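Local coordinates for protein CurD (Moorea producens 3L, PDB 5KP7) that probably acts as a hydroxymethylglutaryl-CoA synthase-type enzyme of the thiolase-like superfamily and binds 4'-phosphopantetheine, at residues K95-G108 against G124-C138. The protein carries 3 engineered substitutions. Numbering follows the deposited sequence.
Sequences KQRIEMVITCSESG and GLSRNCRMFELKQAC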
loop_
_atom_site.group_PDB
_atom_site.type_symbol
_atom_site.label_atom_id
_atom_site.label_comp_id
_atom_site.label_asym_id
_atom_site.label_seq_id
_atom_site.Cartn_x
_atom_site.Cartn_y
_atom_site.Cartn_z
ATOM N N LYS A 95 -1.301 29.003 0.787
ATOM C CA LYS A 95 -1.720 28.261 -0.431
ATOM C C LYS A 95 -0.862 28.645 -1.616
ATOM O O LYS A 95 -0.444 27.788 -2.402
ATOM C CB LYS A 95 -3.198 28.552 -0.742
ATOM C CG LYS A 95 -3.776 27.868 -1.978
ATOM C CD LYS A 95 -5.284 28.069 -1.999
ATOM C CE LYS A 95 -5.955 27.481 -3.216
ATOM N NZ LYS A 95 -7.460 27.661 -3.269
ATOM N N GLN A 96 -0.586 29.936 -1.751
ATOM C CA GLN A 96 0.291 30.419 -2.807
ATOM C C GLN A 96 1.735 29.950 -2.697
ATOM O O GLN A 96 2.420 29.924 -3.702
ATOM C CB GLN A 96 0.245 31.955 -2.892
ATOM C CG GLN A 96 -1.114 32.468 -3.326
ATOM C CD GLN A 96 -1.469 31.985 -4.703
ATOM O OE1 GLN A 96 -0.715 32.184 -5.641
ATOM N NE2 GLN A 96 -2.593 31.309 -4.826
ATOM N N ARG A 97 2.183 29.550 -1.510
ATOM C CA ARG A 97 3.509 28.994 -1.340
ATOM C C ARG A 97 3.677 27.563 -1.898
ATOM O O ARG A 97 4.803 27.119 -2.010
ATOM C CB ARG A 97 3.960 29.036 0.125
ATOM C CG ARG A 97 4.294 30.449 0.614
ATOM C CD ARG A 97 4.580 30.484 2.101
ATOM N NE ARG A 97 4.969 31.841 2.517
ATOM C CZ ARG A 97 4.243 32.694 3.250
ATOM N NH1 ARG A 97 3.044 32.378 3.744
ATOM N NH2 ARG A 97 4.741 33.902 3.520
ATOM N N ILE A 98 2.593 26.879 -2.236
ATOM C CA ILE A 98 2.710 25.547 -2.855
ATOM C C ILE A 98 3.227 25.756 -4.295
ATOM O O ILE A 98 2.522 26.312 -5.136
ATOM C CB ILE A 98 1.392 24.762 -2.845
ATOM C CG1 ILE A 98 0.942 24.513 -1.396
ATOM C CG2 ILE A 98 1.567 23.460 -3.621
ATOM C CD1 ILE A 98 -0.500 24.041 -1.252
ATOM N N GLU A 99 4.471 25.356 -4.541
ATOM C CA GLU A 99 5.093 25.529 -5.848
ATOM C C GLU A 99 5.508 24.217 -6.524
ATOM O O GLU A 99 6.207 24.245 -7.523
ATOM C CB GLU A 99 6.300 26.460 -5.735
ATOM C CG GLU A 99 5.879 27.854 -5.248
ATOM C CD GLU A 99 6.842 28.957 -5.596
ATOM O OE1 GLU A 99 7.972 28.683 -6.061
ATOM O OE2 GLU A 99 6.454 30.141 -5.361
ATOM N N MET A 100 5.081 23.084 -5.979
ATOM C CA MET A 100 5.264 21.802 -6.639
ATOM C C MET A 100 4.102 20.905 -6.269
ATOM O O MET A 100 3.748 20.828 -5.074
ATOM C CB MET A 100 6.593 21.158 -6.239
ATOM C CG MET A 100 6.864 19.860 -6.987
ATOM S SD MET A 100 8.559 19.239 -6.857
ATOM C CE MET A 100 8.692 18.826 -5.188
ATOM N N VAL A 101 3.511 20.262 -7.277
ATOM C CA VAL A 101 2.472 19.251 -7.084
ATOM C C VAL A 101 2.970 17.974 -7.768
ATOM O O VAL A 101 3.205 17.976 -8.980
ATOM C CB VAL A 101 1.133 19.686 -7.699
ATOM C CG1 VAL A 101 0.121 18.568 -7.611
ATOM C CG2 VAL A 101 0.584 20.923 -7.016
ATOM N N ILE A 102 3.188 16.927 -6.978
ATOM C CA ILE A 102 3.603 15.626 -7.491
ATOM C C ILE A 102 2.474 14.648 -7.260
ATOM O O ILE A 102 2.065 14.404 -6.105
ATOM C CB ILE A 102 4.867 15.077 -6.815
ATOM C CG1 ILE A 102 6.008 16.112 -6.886
ATOM C CG2 ILE A 102 5.260 13.784 -7.501
ATOM C CD1 ILE A 102 7.322 15.626 -6.292
ATOM N N THR A 103 1.930 14.086 -8.339
ATOM C CA THR A 103 0.945 13.021 -8.229
ATOM C C THR A 103 1.663 11.700 -8.388
ATOM O O THR A 103 2.437 11.524 -9.330
ATOM C CB THR A 103 -0.157 13.194 -9.279
ATOM O OG1 THR A 103 -0.778 14.470 -9.080
ATOM C CG2 THR A 103 -1.209 12.133 -9.115
ATOM N N CYS A 104 1.427 10.777 -7.482
ATOM C CA CYS A 104 2.129 9.485 -7.429
ATOM C C CYS A 104 1.105 8.423 -7.665
ATOM O O CYS A 104 0.124 8.309 -6.893
ATOM C CB CYS A 104 2.792 9.321 -6.062
ATOM S SG CYS A 104 3.960 10.666 -5.694
ATOM N N SER A 105 1.241 7.667 -8.741
ATOM C CA SER A 105 0.139 6.795 -9.153
ATOM C C SER A 105 0.632 5.695 -10.104
ATOM O O SER A 105 1.638 5.900 -10.803
ATOM C CB SER A 105 -0.980 7.630 -9.830
ATOM O OG SER A 105 -2.140 6.841 -10.053
ATOM N N GLU A 106 -0.104 4.596 -10.129
ATOM C CA GLU A 106 -0.000 3.577 -11.173
ATOM C C GLU A 106 -1.341 3.418 -11.896
ATOM O O GLU A 106 -1.568 2.414 -12.585
ATOM C CB GLU A 106 0.568 2.263 -10.644
ATOM C CG GLU A 106 -0.197 1.655 -9.478
ATOM C CD GLU A 106 0.686 0.705 -8.678
ATOM O OE1 GLU A 106 1.385 1.154 -7.749
ATOM O OE2 GLU A 106 0.679 -0.480 -8.989
ATOM N N SER A 107 -2.192 4.446 -11.783
ATOM C CA SER A 107 -3.552 4.475 -12.329
ATOM C C SER A 107 -3.708 5.677 -13.232
ATOM O O SER A 107 -4.799 6.322 -13.272
ATOM C CB SER A 107 -4.594 4.546 -11.159
ATOM O OG SER A 107 -4.438 3.508 -10.251
ATOM N N GLY A 108 -2.658 6.027 -13.973
ATOM C CA GLY A 108 -2.683 7.251 -14.819
ATOM C C GLY A 108 -3.721 7.223 -15.915
ATOM O O GLY A 108 -4.237 6.163 -16.288
ATOM N N GLY A 124 -7.433 25.216 -6.994
ATOM C CA GLY A 124 -7.198 26.659 -7.104
ATOM C C GLY A 124 -5.779 27.081 -6.790
ATOM O O GLY A 124 -5.564 28.158 -6.235
ATOM N N LEU A 125 -4.802 26.245 -7.113
ATOM C CA LEU A 125 -3.410 26.510 -6.756
ATOM C C LEU A 125 -2.780 27.509 -7.711
ATOM O O LEU A 125 -3.322 27.804 -8.772
ATOM C CB LEU A 125 -2.614 25.190 -6.713
ATOM C CG LEU A 125 -3.121 24.145 -5.727
ATOM C CD1 LEU A 125 -2.170 22.957 -5.751
ATOM C CD2 LEU A 125 -3.222 24.699 -4.308
ATOM N N SER A 126 -1.625 28.031 -7.320
ATOM C CA SER A 126 -0.871 28.987 -8.128
ATOM C C SER A 126 -0.479 28.431 -9.495
ATOM O O SER A 126 -0.183 27.224 -9.621
ATOM C CB SER A 126 0.429 29.387 -7.412
ATOM O OG SER A 126 1.133 30.363 -8.166
ATOM N N ARG A 127 -0.426 29.317 -10.507
ATOM C CA ARG A 127 0.143 28.922 -11.783
ATOM C C ARG A 127 1.664 28.832 -11.742
ATOM O O ARG A 127 2.267 28.172 -12.614
ATOM C CB ARG A 127 -0.315 29.864 -12.902
ATOM C CG ARG A 127 -1.757 29.656 -13.265
ATOM C CD ARG A 127 -2.137 30.399 -14.534
ATOM N NE ARG A 127 -3.476 29.996 -14.973
ATOM C CZ ARG A 127 -3.993 30.277 -16.179
ATOM N NH1 ARG A 127 -3.304 30.964 -17.066
ATOM N NH2 ARG A 127 -5.206 29.802 -16.504
ATOM N N ASN A 128 2.293 29.458 -10.753
ATOM C CA ASN A 128 3.751 29.343 -10.588
ATOM C C ASN A 128 4.038 28.095 -9.756
ATOM O O ASN A 128 4.401 28.165 -8.577
ATOM C CB ASN A 128 4.339 30.623 -9.956
ATOM C CG ASN A 128 4.131 31.834 -10.819
ATOM O OD1 ASN A 128 3.506 32.821 -10.393
ATOM N ND2 ASN A 128 4.692 31.822 -12.014
ATOM N N CYS A 129 3.903 26.946 -10.413
ATOM C CA CYS A 129 3.923 25.655 -9.732
ATOM C C CYS A 129 4.438 24.596 -10.710
ATOM O O CYS A 129 3.855 24.431 -11.787
ATOM C CB CYS A 129 2.488 25.289 -9.348
ATOM S SG CYS A 129 2.366 23.894 -8.221
ATOM N N ARG A 130 5.476 23.862 -10.321
ATOM C CA ARG A 130 5.915 22.702 -11.085
ATOM C C ARG A 130 4.918 21.568 -10.880
ATOM O O ARG A 130 4.518 21.324 -9.738
ATOM C CB ARG A 130 7.278 22.238 -10.582
ATOM C CG ARG A 130 8.410 23.220 -10.762
ATOM C CD ARG A 130 9.708 22.531 -10.407
ATOM N NE ARG A 130 10.912 23.314 -10.686
ATOM C CZ ARG A 130 11.865 23.641 -9.798
ATOM N NH1 ARG A 130 11.754 23.375 -8.500
ATOM N NH2 ARG A 130 12.950 24.267 -10.217
ATOM N N MET A 131 4.548 20.861 -11.951
ATOM C CA MET A 131 3.524 19.824 -11.896
ATOM C C MET A 131 3.983 18.620 -12.687
ATOM O O MET A 131 4.396 18.754 -13.838
ATOM C CB MET A 131 2.219 20.363 -12.499
ATOM C CG MET A 131 1.545 21.388 -11.633
ATOM S SD MET A 131 0.013 22.017 -12.347
ATOM C CE MET A 131 0.695 23.084 -13.613
ATOM N N PHE A 132 3.947 17.444 -12.074
ATOM C CA PHE A 132 4.294 16.215 -12.776
ATOM C C PHE A 132 3.765 15.002 -12.024
ATOM O O PHE A 132 3.256 15.131 -10.891
ATOM C CB PHE A 132 5.816 16.115 -13.082
ATOM C CG PHE A 132 6.689 16.284 -11.899
ATOM C CD1 PHE A 132 7.060 15.183 -11.151
ATOM C CD2 PHE A 132 7.159 17.530 -11.546
ATOM C CE1 PHE A 132 7.876 15.334 -10.028
ATOM C CE2 PHE A 132 7.982 17.693 -10.432
ATOM C CZ PHE A 132 8.343 16.586 -9.683
ATOM N N GLU A 133 3.884 13.842 -12.665
ATOM C CA GLU A 133 3.390 12.562 -12.137
ATOM C C GLU A 133 4.549 11.570 -12.075
ATOM O O GLU A 133 5.356 11.502 -12.997
ATOM C CB GLU A 133 2.257 12.066 -13.031
ATOM C CG GLU A 133 1.474 10.872 -12.539
ATOM C CD GLU A 133 0.279 10.555 -13.421
ATOM O OE1 GLU A 133 0.110 9.360 -13.706
ATOM O OE2 GLU A 133 -0.486 11.484 -13.838
ATOM N N LEU A 134 4.576 10.766 -11.019
ATOM C CA LEU A 134 5.682 9.901 -10.722
ATOM C C LEU A 134 5.200 8.453 -10.634
ATOM O O LEU A 134 4.181 8.193 -9.969
ATOM C CB LEU A 134 6.296 10.368 -9.402
ATOM C CG LEU A 134 7.641 9.769 -9.058
ATOM C CD1 LEU A 134 8.407 10.717 -8.158
ATOM C CD2 LEU A 134 7.484 8.406 -8.397
ATOM N N LYS A 135 5.936 7.536 -11.291
ATOM C CA LYS A 135 5.578 6.120 -11.438
ATOM C C LYS A 135 6.744 5.229 -10.982
ATOM O O LYS A 135 7.886 5.383 -11.451
ATOM C CB LYS A 135 5.255 5.842 -12.913
ATOM C CG LYS A 135 4.964 4.400 -13.261
ATOM C CD LYS A 135 4.570 4.185 -14.709
ATOM C CE LYS A 135 5.593 4.596 -15.707
ATOM N NZ LYS A 135 5.086 4.443 -17.126
ATOM N N GLN A 136 6.438 4.289 -10.100
ATOM C CA GLN A 136 7.295 3.093 -9.821
ATOM C C GLN A 136 6.496 2.180 -8.892
ATOM O O GLN A 136 6.831 1.941 -7.707
ATOM C CB GLN A 136 8.679 3.419 -9.260
ATOM C CG GLN A 136 9.547 2.186 -8.905
ATOM C CD GLN A 136 9.311 0.944 -9.743
ATOM O OE1 GLN A 136 8.894 -0.130 -9.199
ATOM N NE2 GLN A 136 9.595 1.020 -10.994
ATOM N N ALA A 137 5.407 1.709 -9.472
ATOM C CA ALA A 137 4.413 0.921 -8.757
ATOM C C ALA A 137 4.156 1.527 -7.371
ATOM O O ALA A 137 4.014 2.752 -7.269
ATOM C CB ALA A 137 4.828 -0.512 -8.718
ATOM N N CYS A 138 4.098 0.722 -6.300
ATOM C CA CYS A 138 3.688 1.281 -5.012
ATOM C C CYS A 138 4.766 2.109 -4.308
ATOM O O CYS A 138 4.496 2.668 -3.265
ATOM C CB CYS A 138 3.199 0.186 -4.060
ATOM S SG CYS A 138 1.930 -0.874 -4.755
HETATM O O HOH W 1 -0.171 27.162 -5.049
HETATM O O HOH W 2 -4.252 30.583 -6.879
HETATM O O HOH W 3 3.361 30.386 -6.327
HETATM O O HOH W 4 9.095 24.164 -7.143
HETATM O O HOH W 5 1.650 7.272 -13.197
HETATM O O HOH W 6 3.562 4.026 -9.823
#
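F132 holds CG between its own backbone N and carbonyl carbon (chi1 54°), which lays the ring back over strand 98-104; I102, with CG1 beside its backbone N (chi1 -54°), runs alongside it, CD1 meeting F132 CZ at 3.7 Å. M100 completes the group: its extended chain bends at the last torsion and brings SD to 4.9 Å from the F132 ring centroid, an oblique Met-aromatic contact. Flexible methionine and branched isoleucine fit themselves to the rigid ring, and helix 140-154 packs on this face, with L151 against M100 and M147 against I102. On the other face, V101 CG2 touches both L125 CD1 (3.6 Å) and C129 SG, a short branched side chain serving two neighbours.

The two strands are the parallel pair of a beta-alpha-beta unit whose crossover, helix 115-123, lies on the V101 and T103 side; strand 130-134 forms the edge of the chain's mixed sheet. Six backbone bonds alternate between them, from R130 N to E99 O (2.9 Å) through to S105 N and L134 O (3.2 Å). In the first, the donor stands 49° out of the carbonyl plane of E99.

T103 OG1 hydrogen-bonds to S116 OG, which suits a small hydroxyl facing the crossover helix; E133, its chain extended, accepts from M115 N through OE2 and shares a water with S105 O through OE1. Where the chains diverge before the strands, a water bridges them, accepting from S126 N at 2.8 Å and donating to the carbonyls of K95 and I98. Beyond the opposite ends, E106 forms a salt bridge to R227 through OE2, and C138 approaches N320 of the phosphopantetheine pocket.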